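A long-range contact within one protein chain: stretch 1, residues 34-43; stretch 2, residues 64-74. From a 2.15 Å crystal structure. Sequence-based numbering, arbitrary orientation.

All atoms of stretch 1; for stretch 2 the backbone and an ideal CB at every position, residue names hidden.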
# COMPACT_ATOMS: atom_id res chain seq x y z
N LYS A 34 -14.57 -8.81 -11.94
CA LYS A 34 -15.27 -7.63 -12.44
C LYS A 34 -15.09 -6.36 -11.60
O LYS A 34 -15.94 -5.47 -11.64
CB LYS A 34 -16.77 -7.92 -12.62
CG LYS A 34 -17.07 -9.03 -13.62
CD LYS A 34 -18.58 -9.27 -13.71
CE LYS A 34 -18.95 -10.18 -14.87
NZ LYS A 34 -18.39 -11.55 -14.69
N VAL A 35 -13.99 -6.27 -10.85
CA VAL A 35 -13.69 -5.05 -10.11
C VAL A 35 -13.29 -3.94 -11.08
O VAL A 35 -12.61 -4.19 -12.07
CB VAL A 35 -12.60 -5.27 -9.03
CG1 VAL A 35 -12.99 -6.44 -8.14
CG2 VAL A 35 -11.23 -5.50 -9.65
N PRO A 36 -13.78 -2.71 -10.83
CA PRO A 36 -13.48 -1.53 -11.64
C PRO A 36 -12.06 -0.94 -11.50
O PRO A 36 -11.63 -0.21 -12.39
CB PRO A 36 -14.53 -0.51 -11.16
CG PRO A 36 -14.75 -0.88 -9.71
CD PRO A 36 -14.67 -2.40 -9.69
N THR A 37 -11.38 -1.20 -10.39
CA THR A 37 -10.10 -0.54 -10.12
C THR A 37 -9.09 -1.52 -9.56
O THR A 37 -9.46 -2.54 -8.98
CB THR A 37 -10.19 0.62 -9.07
OG1 THR A 37 -10.49 0.08 -7.78
CG2 THR A 37 -11.25 1.63 -9.45
N VAL A 38 -7.81 -1.22 -9.75
CA VAL A 38 -6.74 -2.00 -9.13
C VAL A 38 -5.62 -1.07 -8.68
O VAL A 38 -5.45 0.04 -9.18
CB VAL A 38 -6.12 -3.03 -10.11
CG1 VAL A 38 -7.13 -4.11 -10.51
CG2 VAL A 38 -5.53 -2.35 -11.34
N GLN A 39 -4.84 -1.55 -7.71
CA GLN A 39 -3.51 -1.04 -7.48
C GLN A 39 -2.57 -2.09 -8.05
O GLN A 39 -2.91 -3.27 -8.09
CB GLN A 39 -3.22 -0.86 -5.99
CG GLN A 39 -4.04 0.25 -5.36
CD GLN A 39 -3.60 0.52 -3.94
OE1 GLN A 39 -2.53 0.07 -3.53
NE2 GLN A 39 -4.40 1.26 -3.18
N VAL A 40 -1.43 -1.66 -8.54
CA VAL A 40 -0.54 -2.58 -9.24
C VAL A 40 0.87 -2.52 -8.66
O VAL A 40 1.44 -1.43 -8.51
CB VAL A 40 -0.45 -2.21 -10.73
CG1 VAL A 40 0.37 -3.24 -11.49
CG2 VAL A 40 -1.84 -2.10 -11.33
N HIS A 41 1.44 -3.67 -8.36
CA HIS A 41 2.85 -3.70 -8.05
C HIS A 41 3.64 -3.41 -9.34
O HIS A 41 3.36 -4.00 -10.38
CB HIS A 41 3.25 -5.05 -7.45
CG HIS A 41 4.61 -5.02 -6.81
ND1 HIS A 41 5.77 -4.90 -7.54
CD2 HIS A 41 4.98 -5.08 -5.51
CE1 HIS A 41 6.81 -4.90 -6.71
NE2 HIS A 41 6.35 -5.01 -5.48
N ALA A 42 4.60 -2.50 -9.28
CA ALA A 42 5.37 -2.14 -10.47
C ALA A 42 6.09 -3.36 -11.03
O ALA A 42 6.58 -4.20 -10.28
CB ALA A 42 6.37 -1.03 -10.17
N PRO A 43 6.16 -3.46 -12.36
CA PRO A 43 6.82 -4.59 -13.01
C PRO A 43 8.32 -4.57 -12.76
O PRO A 43 8.86 -3.56 -12.28
CB PRO A 43 6.52 -4.37 -14.49
CG PRO A 43 6.29 -2.90 -14.62
CD PRO A 43 5.63 -2.48 -13.32
N UNK A 64 -11.67 -2.59 -18.90
CA UNK A 64 -12.51 -1.70 -18.11
C UNK A 64 -11.96 -1.41 -16.71
O UNK A 64 -12.72 -1.19 -15.77
CB UNK A 64 -13.91 -2.30 -17.99
N UNK A 65 -10.64 -1.41 -16.57
CA UNK A 65 -10.05 -1.28 -15.25
C UNK A 65 -9.19 -0.02 -15.12
O UNK A 65 -8.31 0.23 -15.94
CB UNK A 65 -9.21 -2.52 -14.93
N UNK A 66 -9.44 0.72 -14.04
CA UNK A 66 -8.65 1.91 -13.73
C UNK A 66 -7.54 1.60 -12.71
O UNK A 66 -7.79 0.98 -11.68
CB UNK A 66 -9.56 3.02 -13.20
N UNK A 67 -6.32 2.04 -13.01
CA UNK A 67 -5.17 1.82 -12.13
C UNK A 67 -5.00 3.03 -11.22
O UNK A 67 -4.76 4.13 -11.69
CB UNK A 67 -3.90 1.57 -12.94
N UNK A 68 -5.25 2.83 -9.93
CA UNK A 68 -5.20 3.90 -8.93
C UNK A 68 -3.84 4.23 -8.30
O UNK A 68 -3.55 5.37 -8.00
CB UNK A 68 -6.16 3.53 -7.80
N UNK A 69 -3.03 3.20 -8.04
CA UNK A 69 -1.71 3.39 -7.46
C UNK A 69 -0.77 2.33 -8.03
O UNK A 69 -1.17 1.18 -8.25
CB UNK A 69 -1.76 3.32 -5.93
N UNK A 70 0.48 2.72 -8.29
CA UNK A 70 1.50 1.74 -8.65
C UNK A 70 2.54 1.64 -7.53
O UNK A 70 3.15 2.64 -7.15
CB UNK A 70 2.17 2.12 -9.97
N UNK A 71 2.74 0.44 -6.99
CA UNK A 71 3.56 0.26 -5.80
C UNK A 71 4.99 -0.13 -6.12
O UNK A 71 5.23 -0.97 -6.98
CB UNK A 71 2.93 -0.80 -4.89
N UNK A 72 5.94 0.48 -5.43
CA UNK A 72 7.32 0.04 -5.53
C UNK A 72 7.60 -1.21 -4.71
O UNK A 72 6.94 -1.48 -3.72
CB UNK A 72 8.26 1.17 -5.09
N UNK A 73 8.59 -1.96 -5.15
CA UNK A 73 9.12 -3.10 -4.41
C UNK A 73 10.46 -3.35 -5.06
O UNK A 73 10.65 -3.00 -6.23
CB UNK A 73 8.21 -4.33 -4.45
N UNK A 74 11.40 -3.95 -4.34
CA UNK A 74 12.78 -3.94 -4.79
C UNK A 74 13.46 -5.26 -4.50
O UNK A 74 13.06 -5.98 -3.59
CB UNK A 74 13.55 -2.80 -4.13

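Two parallel strands lie side by side here, so six backbone hydrogen bonds, to Pro36, Val38, Val40 and Ala42, fix the register. Side chains alternate between the sheet face of Thr37, Gln39 and His41 and that of Val38 and Val40, except at 68, which points sideways.

Position 64 has positive phi, 70°, and its ideal CB meets nothing of stretch 1. Positive phi favours glycine, though asparagine could also adopt it. It is Gly64, whose O shares a water with Pro36 O.

At 65 the CB points sideways, 5.1 Å from Val38 CG1. An aliphatic chain of medium length would suit, branched or not; Ile65 places CG2 3.6 Å from Val38 CG2.

Position 66 is on the Thr37 face, and its backbone N donates to Pro36 O (2.9 Å) while its O accepts from Val38 N (2.9 Å). Thr37 offers a methyl, CG2, 4.3 Å from the ideal CB, so many polar or apolar residues would do. It is Gln66, extended.

Position 67 turns to the valine face, its ideal CB 4.5 Å from Val40 CG2. Valine, isoleucine or leucine would be natural. Val67 reaches both neighbours, CG1 lying 3.7 Å from Val40 CG2 and CG2 4.2 Å from Val38 CG2.

At 68 psi is -37°, a break in the extended run, and the CB lies 3.8 Å from Val38 O. With Thr37 OG1 and the amide of Gln39 also nearby, a small polar residue such as serine or threonine is attractive. Thr68 uses its OG1 to bind two waters, one shared with Thr37 OG1 and the other with Gln39 NE2, and its backbone N donates to Val38 O (2.9 Å).

Position 69 has its ideal CB 3.9 Å from Gln39 CG, against the aliphatic part of that side chain. A beta-branched residue fits; Val69 packs there, and its O accepts from Val40 N (2.9 Å).

Position 70 returns to the valine face, where Ala42 CB is 5.3 Å from the ideal CB, leaving room for a longer aliphatic chain. Ile70 brings CG2 to 3.7 Å from Ala42 CB.

Position 71 lies beside His41, with Gln39 OE1 farther back along the same face. A large flat or long polar side chain could reach it; the Phe71 ring meets that oxygen edge-on, CE1 to Gln39 OE1 3.2 Å.

At 72 and 74 the ideal CB points away and meets nothing of stretch 1, which would admit almost any residue; they are Gly72 and Phe74. At 73 the ideal CB would fall 2.2 Å from His41 NE2, a clash, so glycine is strongly indicated, and Gly73 leaves the ring its space.

Stretch 2, residues 64-74: GIQVTVIFGGF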
# COMPACT_ATOMS: atom_id res chain seq x y z
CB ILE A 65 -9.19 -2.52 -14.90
CG1 ILE A 65 -10.08 -3.74 -14.64
CG2 ILE A 65 -8.28 -2.22 -13.71
CD1 ILE A 65 -9.30 -5.03 -14.47
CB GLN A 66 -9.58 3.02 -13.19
CG GLN A 66 -8.89 4.34 -12.87
CD GLN A 66 -9.77 5.28 -12.04
OE1 GLN A 66 -10.94 4.99 -11.76
NE2 GLN A 66 -9.20 6.41 -11.63
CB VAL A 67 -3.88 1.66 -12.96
CG1 VAL A 67 -2.67 1.40 -12.05
CG2 VAL A 67 -4.05 0.55 -14.00
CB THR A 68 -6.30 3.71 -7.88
OG1 THR A 68 -6.07 2.48 -7.18
CG2 THR A 68 -7.68 3.65 -8.57
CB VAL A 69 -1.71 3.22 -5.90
CG1 VAL A 69 -0.33 3.52 -5.33
CG2 VAL A 69 -2.77 4.09 -5.18
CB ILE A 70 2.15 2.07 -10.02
CG1 ILE A 70 1.10 1.88 -11.13
CG2 ILE A 70 3.38 1.18 -10.23
CD1 ILE A 70 1.51 2.36 -12.50
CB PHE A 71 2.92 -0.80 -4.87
CG PHE A 71 2.28 -0.23 -3.64
CD1 PHE A 71 0.98 0.24 -3.68
CD2 PHE A 71 2.99 -0.13 -2.46
CE1 PHE A 71 0.39 0.79 -2.55
CE2 PHE A 71 2.41 0.42 -1.33
CZ PHE A 71 1.11 0.88 -1.37
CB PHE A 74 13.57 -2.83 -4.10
CG PHE A 74 12.85 -1.51 -4.05
CD1 PHE A 74 12.82 -0.68 -5.15
CD2 PHE A 74 12.20 -1.10 -2.89
CE1 PHE A 74 12.15 0.55 -5.11
CE2 PHE A 74 11.54 0.11 -2.84
CZ PHE A 74 11.51 0.94 -3.95
O HOH W 1 -13.17 1.43 -14.11
O HOH W 2 -7.83 0.31 -6.51
O HOH W 3 -6.44 3.45 -4.54
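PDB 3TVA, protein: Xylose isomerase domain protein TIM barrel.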